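Local atomic coordinates of phosphatidylinositide phosphatase SAC2 (Homo sapiens, PDB entry 4XUU), a protein that removes the 4-phosphate from phosphatidylinositol 4-phosphate and, possibly in sequence with OCRL, contributes to endocytic recycling, the chain here being its dimerising hSac2 domain. Residues Glu24-Gly29 / Leu50-Asn55; Glu82-Gly87 / Ser99-His104; Leu117-Arg122 / Lys129-Cys134. All blocks are in the same frame, centred on the assembly; numbering follows the deposited sequence.

Contact 1: residues Glu24-Gly29 / Leu50-Asn55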
loop_
_atom_site.group_PDB
_atom_site.type_symbol
_atom_site.label_atom_id
_atom_site.label_comp_id
_atom_site.label_asym_id
_atom_site.label_seq_id
_atom_site.Cartn_x
_atom_site.Cartn_y
_atom_site.Cartn_z
ATOM N N GLU A 24 13.090 24.310 14.525
ATOM C CA GLU A 24 12.328 23.339 13.736
ATOM C C GLU A 24 12.477 23.511 12.222
ATOM O O GLU A 24 12.643 24.625 11.723
ATOM C CB GLU A 24 10.846 23.361 14.132
ATOM C CG GLU A 24 10.569 22.785 15.514
ATOM C CD GLU A 24 9.107 22.882 15.922
ATOM O OE1 GLU A 24 8.224 22.655 15.070
ATOM O OE2 GLU A 24 8.841 23.178 17.105
ATOM N N LYS A 25 12.419 22.391 11.505
ATOM C CA LYS A 25 12.396 22.389 10.045
ATOM C C LYS A 25 11.111 21.786 9.493
ATOM O O LYS A 25 10.606 20.784 9.998
ATOM C CB LYS A 25 13.603 21.648 9.475
ATOM C CG LYS A 25 14.809 22.538 9.277
ATOM C CD LYS A 25 16.005 21.765 8.758
ATOM C CE LYS A 25 17.266 22.616 8.851
ATOM N NZ LYS A 25 18.468 21.883 8.362
ATOM N N PHE A 26 10.598 22.419 8.445
ATOM C CA PHE A 26 9.412 21.964 7.740
ATOM C C PHE A 26 9.698 20.677 6.972
ATOM O O PHE A 26 10.719 20.563 6.297
ATOM C CB PHE A 26 8.941 23.067 6.793
ATOM C CG PHE A 26 7.748 22.703 5.968
ATOM C CD1 PHE A 26 6.473 22.720 6.521
ATOM C CD2 PHE A 26 7.897 22.363 4.619
ATOM C CE1 PHE A 26 5.359 22.391 5.748
ATOM C CE2 PHE A 26 6.792 22.039 3.836
ATOM C CZ PHE A 26 5.517 22.053 4.398
ATOM N N HIS A 27 8.792 19.712 7.094
ATOM C CA HIS A 27 8.887 18.449 6.372
ATOM C C HIS A 27 7.766 18.339 5.346
ATOM O O HIS A 27 7.987 17.900 4.215
ATOM C CB HIS A 27 8.815 17.275 7.352
ATOM C CG HIS A 27 10.126 16.936 7.991
ATOM N ND1 HIS A 27 10.351 15.737 8.632
ATOM C CD2 HIS A 27 11.290 17.627 8.068
ATOM C CE1 HIS A 27 11.592 15.707 9.086
ATOM N NE2 HIS A 27 12.183 16.841 8.756
ATOM N N GLY A 28 6.566 18.744 5.751
ATOM C CA GLY A 28 5.379 18.559 4.933
ATOM C C GLY A 28 4.134 19.170 5.537
ATOM O O GLY A 28 4.096 19.471 6.737
ATOM N N GLY A 29 3.124 19.356 4.687
ATOM C CA GLY A 29 1.863 19.979 5.060
ATOM C C GLY A 29 0.767 19.566 4.096
ATOM O O GLY A 29 1.025 19.359 2.905
ATOM N N LEU A 50 -5.816 22.351 8.414
ATOM C CA LEU A 50 -4.432 22.371 7.968
ATOM C C LEU A 50 -3.568 21.522 8.902
ATOM O O LEU A 50 -3.585 21.708 10.120
ATOM C CB LEU A 50 -3.901 23.805 7.869
ATOM C CG LEU A 50 -2.450 23.968 7.387
ATOM C CD1 LEU A 50 -2.289 23.651 5.892
ATOM C CD2 LEU A 50 -1.917 25.355 7.695
ATOM N N LEU A 51 -2.828 20.582 8.319
ATOM C CA LEU A 51 -1.903 19.745 9.072
ATOM C C LEU A 51 -0.475 20.007 8.606
ATOM O O LEU A 51 -0.162 19.836 7.422
ATOM C CB LEU A 51 -2.255 18.260 8.915
ATOM C CG LEU A 51 -1.323 17.193 9.511
ATOM C CD1 LEU A 51 -1.307 17.221 11.045
ATOM C CD2 LEU A 51 -1.715 15.808 9.012
ATOM N N LEU A 52 0.379 20.437 9.529
ATOM C CA LEU A 52 1.781 20.684 9.212
ATOM C C LEU A 52 2.677 19.727 9.980
ATOM O O LEU A 52 2.393 19.364 11.119
ATOM C CB LEU A 52 2.180 22.134 9.530
ATOM C CG LEU A 52 1.343 23.289 8.965
ATOM C CD1 LEU A 52 1.790 24.622 9.566
ATOM C CD2 LEU A 52 1.372 23.344 7.435
ATOM N N LEU A 53 3.774 19.330 9.357
ATOM C CA LEU A 53 4.713 18.446 10.014
ATOM C C LEU A 53 6.113 19.056 10.037
ATOM O O LEU A 53 6.695 19.358 8.994
ATOM C CB LEU A 53 4.712 17.058 9.348
ATOM C CG LEU A 53 5.719 16.019 9.848
ATOM C CD1 LEU A 53 5.475 15.657 11.331
ATOM C CD2 LEU A 53 5.719 14.771 8.955
ATOM N N SER A 54 6.641 19.244 11.240
ATOM C CA SER A 54 8.049 19.592 11.398
ATOM C C SER A 54 8.830 18.362 11.850
ATOM O O SER A 54 8.265 17.278 12.001
ATOM C CB SER A 54 8.236 20.750 12.388
ATOM O OG SER A 54 8.309 20.277 13.716
ATOM N N ASN A 55 10.130 18.538 12.066
ATOM C CA ASN A 55 10.995 17.455 12.519
ATOM C C ASN A 55 10.686 16.989 13.946
ATOM O O ASN A 55 11.086 15.896 14.345
ATOM C CB ASN A 55 12.464 17.869 12.402
ATOM C CG ASN A 55 12.849 18.952 13.399
ATOM O OD1 ASN A 55 13.577 18.696 14.355
ATOM N ND2 ASN A 55 12.352 20.160 13.186
#

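Contact 2: residues Glu82-Gly87 / Ser99-His104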
loop_
_atom_site.group_PDB
_atom_site.type_symbol
_atom_site.label_atom_id
_atom_site.label_comp_id
_atom_site.label_asym_id
_atom_site.label_seq_id
_atom_site.Cartn_x
_atom_site.Cartn_y
_atom_site.Cartn_z
ATOM N N GLU A 82 0.384 9.117 19.826
ATOM C CA GLU A 82 0.402 7.717 20.266
ATOM C C GLU A 82 0.324 6.714 19.118
ATOM O O GLU A 82 1.137 5.793 19.038
ATOM C CB GLU A 82 -0.740 7.434 21.248
ATOM C CG GLU A 82 -0.793 8.338 22.475
ATOM C CD GLU A 82 -1.983 8.029 23.378
ATOM O OE1 GLU A 82 -3.004 7.503 22.871
ATOM O OE2 GLU A 82 -1.899 8.310 24.597
ATOM N N LYS A 83 -0.670 6.890 18.250
ATOM C CA LYS A 83 -0.956 5.944 17.177
ATOM C C LYS A 83 -1.829 6.585 16.106
ATOM O O LYS A 83 -2.435 7.634 16.336
ATOM C CB LYS A 83 -1.639 4.685 17.730
ATOM C CG LYS A 83 -2.938 4.946 18.475
ATOM C CD LYS A 83 -3.571 3.665 18.975
ATOM C CE LYS A 83 -4.923 3.957 19.605
ATOM N NZ LYS A 83 -5.653 2.717 19.976
ATOM N N ILE A 84 -1.877 5.952 14.936
ATOM C CA ILE A 84 -2.765 6.373 13.860
ATOM C C ILE A 84 -3.680 5.221 13.451
ATOM O O ILE A 84 -3.224 4.094 13.254
ATOM C CB ILE A 84 -1.974 6.886 12.623
ATOM C CG1 ILE A 84 -1.076 8.068 13.005
ATOM C CG2 ILE A 84 -2.927 7.286 11.505
ATOM C CD1 ILE A 84 -0.105 8.489 11.927
ATOM N N GLU A 85 -4.970 5.513 13.323
ATOM C CA GLU A 85 -5.933 4.537 12.821
ATOM C C GLU A 85 -6.488 4.986 11.478
ATOM O O GLU A 85 -6.827 6.157 11.312
ATOM C CB GLU A 85 -7.078 4.361 13.812
ATOM C CG GLU A 85 -6.671 3.794 15.155
ATOM C CD GLU A 85 -7.848 3.643 16.087
ATOM O OE1 GLU A 85 -8.698 4.560 16.134
ATOM O OE2 GLU A 85 -7.929 2.602 16.774
ATOM N N ILE A 86 -6.567 4.065 10.520
ATOM C CA ILE A 86 -7.139 4.364 9.207
ATOM C C ILE A 86 -8.224 3.356 8.818
ATOM O O ILE A 86 -7.953 2.164 8.634
ATOM C CB ILE A 86 -6.061 4.448 8.090
ATOM C CG1 ILE A 86 -5.106 5.618 8.350
ATOM C CG2 ILE A 86 -6.717 4.604 6.717
ATOM C CD1 ILE A 86 -3.912 5.682 7.413
ATOM N N GLY A 87 -9.451 3.845 8.689
ATOM C CA GLY A 87 -10.570 2.998 8.301
ATOM C C GLY A 87 -11.776 3.782 7.832
ATOM O O GLY A 87 -11.726 5.011 7.760
ATOM N N SER A 99 -12.767 6.923 3.615
ATOM C CA SER A 99 -11.897 6.560 4.727
ATOM C C SER A 99 -11.526 7.801 5.524
ATOM O O SER A 99 -11.485 8.908 4.982
ATOM C CB SER A 99 -10.624 5.888 4.211
ATOM O OG SER A 99 -10.929 4.853 3.293
ATOM N N CYS A 100 -11.257 7.613 6.810
ATOM C CA CYS A 100 -10.749 8.693 7.643
ATOM C C CYS A 100 -9.510 8.275 8.427
ATOM O O CYS A 100 -9.273 7.088 8.666
ATOM C CB CYS A 100 -11.843 9.240 8.566
ATOM S SG CYS A 100 -13.179 10.042 7.648
HETATM N N MSE A 101 -8.721 9.274 8.806
HETATM C CA MSE A 101 -7.479 9.083 9.524
HETATM C C MSE A 101 -7.616 9.673 10.920
HETATM O O MSE A 101 -7.938 10.855 11.079
HETATM C CB MSE A 101 -6.348 9.773 8.777
HETATM C CG MSE A 101 -4.979 9.522 9.357
HETATM SE SE MSE A 101 -3.669 10.651 8.483
HETATM C CE MSE A 101 -2.131 10.192 9.530
ATOM N N ARG A 102 -7.365 8.846 11.924
ATOM C CA ARG A 102 -7.516 9.249 13.308
ATOM C C ARG A 102 -6.161 9.321 14.017
ATOM O O ARG A 102 -5.455 8.319 14.133
ATOM C CB ARG A 102 -8.466 8.284 14.013
ATOM C CG ARG A 102 -8.881 8.696 15.400
ATOM C CD ARG A 102 -10.147 7.977 15.796
ATOM N NE ARG A 102 -11.337 8.677 15.320
ATOM C CZ ARG A 102 -12.582 8.221 15.445
ATOM N NH1 ARG A 102 -12.820 7.047 16.023
ATOM N NH2 ARG A 102 -13.595 8.941 14.981
ATOM N N LEU A 103 -5.813 10.517 14.478
ATOM C CA LEU A 103 -4.551 10.776 15.163
ATOM C C LEU A 103 -4.782 10.876 16.664
ATOM O O LEU A 103 -5.313 11.876 17.150
ATOM C CB LEU A 103 -3.919 12.082 14.657
ATOM C CG LEU A 103 -3.771 12.335 13.150
ATOM C CD1 LEU A 103 -3.313 13.760 12.889
ATOM C CD2 LEU A 103 -2.812 11.352 12.515
ATOM N N HIS A 104 -4.388 9.835 17.394
ATOM C CA HIS A 104 -4.554 9.797 18.847
ATOM C C HIS A 104 -3.366 10.466 19.528
ATOM O O HIS A 104 -2.222 10.063 19.329
ATOM C CB HIS A 104 -4.697 8.354 19.340
ATOM C CG HIS A 104 -5.890 7.636 18.790
ATOM N ND1 HIS A 104 -7.049 7.453 19.516
ATOM C CD2 HIS A 104 -6.104 7.052 17.588
ATOM C CE1 HIS A 104 -7.926 6.790 18.783
ATOM N NE2 HIS A 104 -7.376 6.532 17.610
#

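Contact 3: residues Leu117-Arg122 / Lys129-Cys134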
loop_
_atom_site.group_PDB
_atom_site.type_symbol
_atom_site.label_atom_id
_atom_site.label_comp_id
_atom_site.label_asym_id
_atom_site.label_seq_id
_atom_site.Cartn_x
_atom_site.Cartn_y
_atom_site.Cartn_z
ATOM N N LEU A 117 -9.552 13.055 10.439
ATOM C CA LEU A 117 -9.388 13.850 9.234
ATOM C C LEU A 117 -9.557 13.019 7.972
ATOM O O LEU A 117 -9.341 11.809 7.985
ATOM C CB LEU A 117 -8.011 14.529 9.245
ATOM C CG LEU A 117 -7.624 15.249 10.543
ATOM C CD1 LEU A 117 -6.143 15.619 10.559
ATOM C CD2 LEU A 117 -8.501 16.477 10.794
ATOM N N ARG A 118 -9.956 13.672 6.887
ATOM C CA ARG A 118 -10.014 13.022 5.584
ATOM C C ARG A 118 -9.536 13.969 4.494
ATOM O O ARG A 118 -9.379 15.171 4.724
ATOM C CB ARG A 118 -11.422 12.486 5.272
ATOM C CG ARG A 118 -12.490 13.545 5.033
ATOM C CD ARG A 118 -13.661 12.950 4.282
ATOM N NE ARG A 118 -14.807 13.857 4.226
ATOM C CZ ARG A 118 -15.183 14.542 3.147
ATOM N NH1 ARG A 118 -14.513 14.431 2.004
ATOM N NH2 ARG A 118 -16.236 15.343 3.213
ATOM N N ALA A 119 -9.302 13.416 3.311
ATOM C CA ALA A 119 -8.772 14.192 2.206
ATOM C C ALA A 119 -9.890 14.774 1.350
ATOM O O ALA A 119 -10.929 14.138 1.149
ATOM C CB ALA A 119 -7.834 13.340 1.369
ATOM N N VAL A 120 -9.673 15.991 0.859
ATOM C CA VAL A 120 -10.604 16.628 -0.074
ATOM C C VAL A 120 -10.439 16.005 -1.461
ATOM O O VAL A 120 -9.384 16.128 -2.084
ATOM C CB VAL A 120 -10.451 18.189 -0.093
ATOM C CG1 VAL A 120 -8.980 18.621 0.058
ATOM C CG2 VAL A 120 -11.095 18.799 -1.334
HETATM N N MSE A 121 -11.481 15.318 -1.924
HETATM C CA MSE A 121 -11.393 14.529 -3.154
HETATM C C MSE A 121 -12.419 14.915 -4.215
HETATM O O MSE A 121 -13.590 15.155 -3.912
HETATM C CB MSE A 121 -11.477 13.029 -2.847
HETATM C CG MSE A 121 -10.285 12.486 -2.058
HETATM SE SE MSE A 121 -8.728 11.992 -3.141
HETATM C CE MSE A 121 -8.317 13.701 -4.010
ATOM N N ARG A 122 -11.961 14.958 -5.463
ATOM C CA ARG A 122 -12.797 15.346 -6.592
ATOM C C ARG A 122 -13.365 14.154 -7.358
ATOM O O ARG A 122 -13.959 14.315 -8.428
ATOM C CB ARG A 122 -12.019 16.268 -7.535
ATOM C CG ARG A 122 -11.900 17.709 -7.045
ATOM C CD ARG A 122 -13.259 18.393 -6.967
ATOM N NE ARG A 122 -13.935 18.418 -8.261
ATOM C CZ ARG A 122 -15.229 18.678 -8.436
ATOM N NH1 ARG A 122 -16.011 18.936 -7.394
ATOM N NH2 ARG A 122 -15.744 18.676 -9.659
ATOM N N LYS A 129 -8.142 6.750 0.764
ATOM C CA LYS A 129 -7.359 5.978 1.725
ATOM C C LYS A 129 -5.847 6.053 1.462
ATOM O O LYS A 129 -5.054 6.144 2.407
ATOM C CB LYS A 129 -7.845 4.525 1.728
ATOM C CG LYS A 129 -7.209 3.611 2.755
ATOM C CD LYS A 129 -7.481 2.170 2.367
ATOM C CE LYS A 129 -6.644 1.183 3.165
ATOM N NZ LYS A 129 -6.772 -0.190 2.577
ATOM N N ASP A 130 -5.463 6.026 0.184
ATOM C CA ASP A 130 -4.055 6.098 -0.216
ATOM C C ASP A 130 -3.379 7.411 0.211
ATOM O O ASP A 130 -2.232 7.403 0.673
ATOM C CB ASP A 130 -3.910 5.869 -1.726
ATOM C CG ASP A 130 -4.229 4.430 -2.140
ATOM O OD1 ASP A 130 -4.258 3.533 -1.267
ATOM O OD2 ASP A 130 -4.450 4.187 -3.350
ATOM N N THR A 131 -4.100 8.524 0.058
ATOM C CA THR A 131 -3.642 9.843 0.490
ATOM C C THR A 131 -3.378 9.856 1.995
ATOM O O THR A 131 -2.385 10.413 2.452
ATOM C CB THR A 131 -4.679 10.945 0.137
ATOM O OG1 THR A 131 -4.865 11.000 -1.280
ATOM C CG2 THR A 131 -4.229 12.317 0.619
ATOM N N LEU A 132 -4.276 9.234 2.755
ATOM C CA LEU A 132 -4.160 9.176 4.205
ATOM C C LEU A 132 -3.053 8.215 4.653
ATOM O O LEU A 132 -2.372 8.471 5.648
ATOM C CB LEU A 132 -5.509 8.808 4.842
ATOM C CG LEU A 132 -6.728 9.703 4.548
ATOM C CD1 LEU A 132 -7.983 9.124 5.176
ATOM C CD2 LEU A 132 -6.529 11.153 5.013
ATOM N N GLN A 133 -2.866 7.123 3.913
ATOM C CA GLN A 133 -1.783 6.181 4.205
ATOM C C GLN A 133 -0.426 6.863 4.014
ATOM O O GLN A 133 0.504 6.638 4.788
ATOM C CB GLN A 133 -1.900 4.918 3.338
ATOM C CG GLN A 133 -0.882 3.808 3.652
ATOM C CD GLN A 133 -1.021 3.213 5.059
ATOM O OE1 GLN A 133 -2.129 2.971 5.547
ATOM N NE2 GLN A 133 0.114 2.963 5.707
ATOM N N CYS A 134 -0.343 7.717 2.997
ATOM C CA CYS A 134 0.859 8.492 2.705
ATOM C C CYS A 134 1.215 9.466 3.815
ATOM O O CYS A 134 2.375 9.529 4.239
ATOM C CB CYS A 134 0.705 9.232 1.375
ATOM S SG CYS A 134 0.885 8.120 -0.033
#

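Contact 1: residues Glu24-Gly29 / Leu50-Asn55
His27 lays its imidazole across Asn55: Asn55 CA stands 3.9 Å above one face of the ring, offset toward the rim, while His27 NE2 lies 3.8 Å from Asn55 CB. Its CG lies beside the backbone N (chi1 -83°), its side chain crosses that of Asn55 at about a right angle, and ND1 makes a weak hydrogen bond to Thr142 of helix 129-145. Just before the first strand, beside the end of the second, Ser54 OG donates to Glu24 OE1 over 2.7 Å, meeting it from above the carboxylate plane (46° out of it). The same carboxylate is held by Tyr59 at OE1 and by Arg75 at OE2, and Ser54 OG also bonds to the backbone N of Ser56 and Ala57, tying the buried Glu24 and Ser54 to the turn into strand 57-63. Further along, Leu53 O takes two N-H groups, His27 N at 2.9 Å and, more weakly, Gly28 N at 3.3 Å; Leu53 N returns a bond to Gly28 O at 2.6 Å. Phe26 folds over the irregularity, with Gly28 N 3.6 Å above the centre of its ring and Leu52 CD2 4.4 Å from CE1, at the edge. Gly28 and Gly29 also pair with a strand of the second subunit, extending the sheet across the interface. His27 and Gly28, both facing Leu53, make a classic beta bulge, here in the first strand of a pleckstrin-homology-like sheet.

Contact 2: residues Glu82-Gly87 / Ser99-His104
Glu85 OE1 accepts the NE2-H of His104 at 2.8 Å, a bond that lies close to the imidazole plane yet reaches the carboxylate from well above its own plane (71° out of it), the two planes being almost perpendicular. The pair spans an antiparallel beta hairpin, strands 81-88 and 99-107, within the pleckstrin-homology-like sheet. Lys83 lies over one face of the same ring, which Phe114 also meets: its CE sits 3.9 Å from the centroid of the His104 ring, almost on the normal, a CH-pi contact. Arg102 shares this polar face, but its guanidinium turns away to Thr116, Asp36 and Glu158, and Cys100 is tied by a disulfide to Cys35. Backbone bonds pair Glu85 with Arg102 in both directions, Arg102 N to Glu85 O being 2.8 Å, and likewise Gly87 with Cys100. The other face is apolar. Ile84 lies side by side with Leu103, CG1 to CD2 3.7 Å, while Ile86 CG1 meets Met101 CG at 4.0 Å; Met101 also reaches Ala136 and Leu139 of helix 129-145. Met101, a selenomethionine, runs fully extended from CG anti to the backbone N (chi1 -174°), and its CE ends 3.6 Å from Ile84 CD1.

Contact 3: residues Leu117-Arg122 / Lys129-Cys134
Leu132 CD2 lies over one face of the Arg118-Ala119 peptide, offset to the rim formed by Arg118 CA and Ala119 N and away from the oxygen; it is 4.0 Å from Arg118 CA and equally far from Ala119 N. The other methyl, Leu132 CD1, approaches the preceding peptide at its oxygen end, 4.1 Å from Leu117 O. In this leucine CG stands beside the backbone N (chi1 -57°) and chi2 of 176° sets CD1 anti to CA; the two methyls meet successive peptides. The guanidinium of Arg118 takes no part; it leads off from the helix to a cation-pi contact with Phe98. One residue earlier in the helix, Thr131 presents its methyl rather than its hydroxyl to Ala119: CG2, anti to the backbone N, comes to 3.8 Å from Ala119 CB. Ala119 CB also lies 4.4 Å from Leu132 CD2, and this small side chain therefore sits against both helical residues. Segment 117-122 lies on strand 110-119 and the loop after it, and segment 129-134 opens helix 129-145. These are the strand before the helix and the C-terminal helix itself, as in the pleckstrin-homology fold, where such a helix caps one end of the bent beta sheet. Their short axes come within 7.9 Å at 121°, and the approach is made without any hydrogen bond between the segments. Toward the second subunit, Met121, a selenomethionine, brings SE to 4.4 Å from Thr131 OG1, a looser contact beside that subunit, whose Ile141 packs on Met121 and whose Met138 packs on Thr131. From the same helical turns, Cys134 SG forms a disulfide with Cys134 SG of that second subunit.

In the fold
Contacts 1 and 2 are buried antiparallel ladders of one sheet, with centres about 18 Å apart, whereas contact 3 sets the C-terminal helix against that sheet and is only partly buried. The ladder of contact 2 is regular, with a charged face backed by an apolar one; that of contact 1 is bulged, with polar side-chain bonds at one end; contact 3 is mostly apolar and has no hydrogen bond across it. Contacts 2 and 3 touch directly, a probable hydrogen bond joining Met101 N to Leu117 O at 2.7 Å. Helix 129-145 reaches all three. Contacts 1 and 3 both meet the second subunit, while contact 2 is touched by no other chain of the assembly.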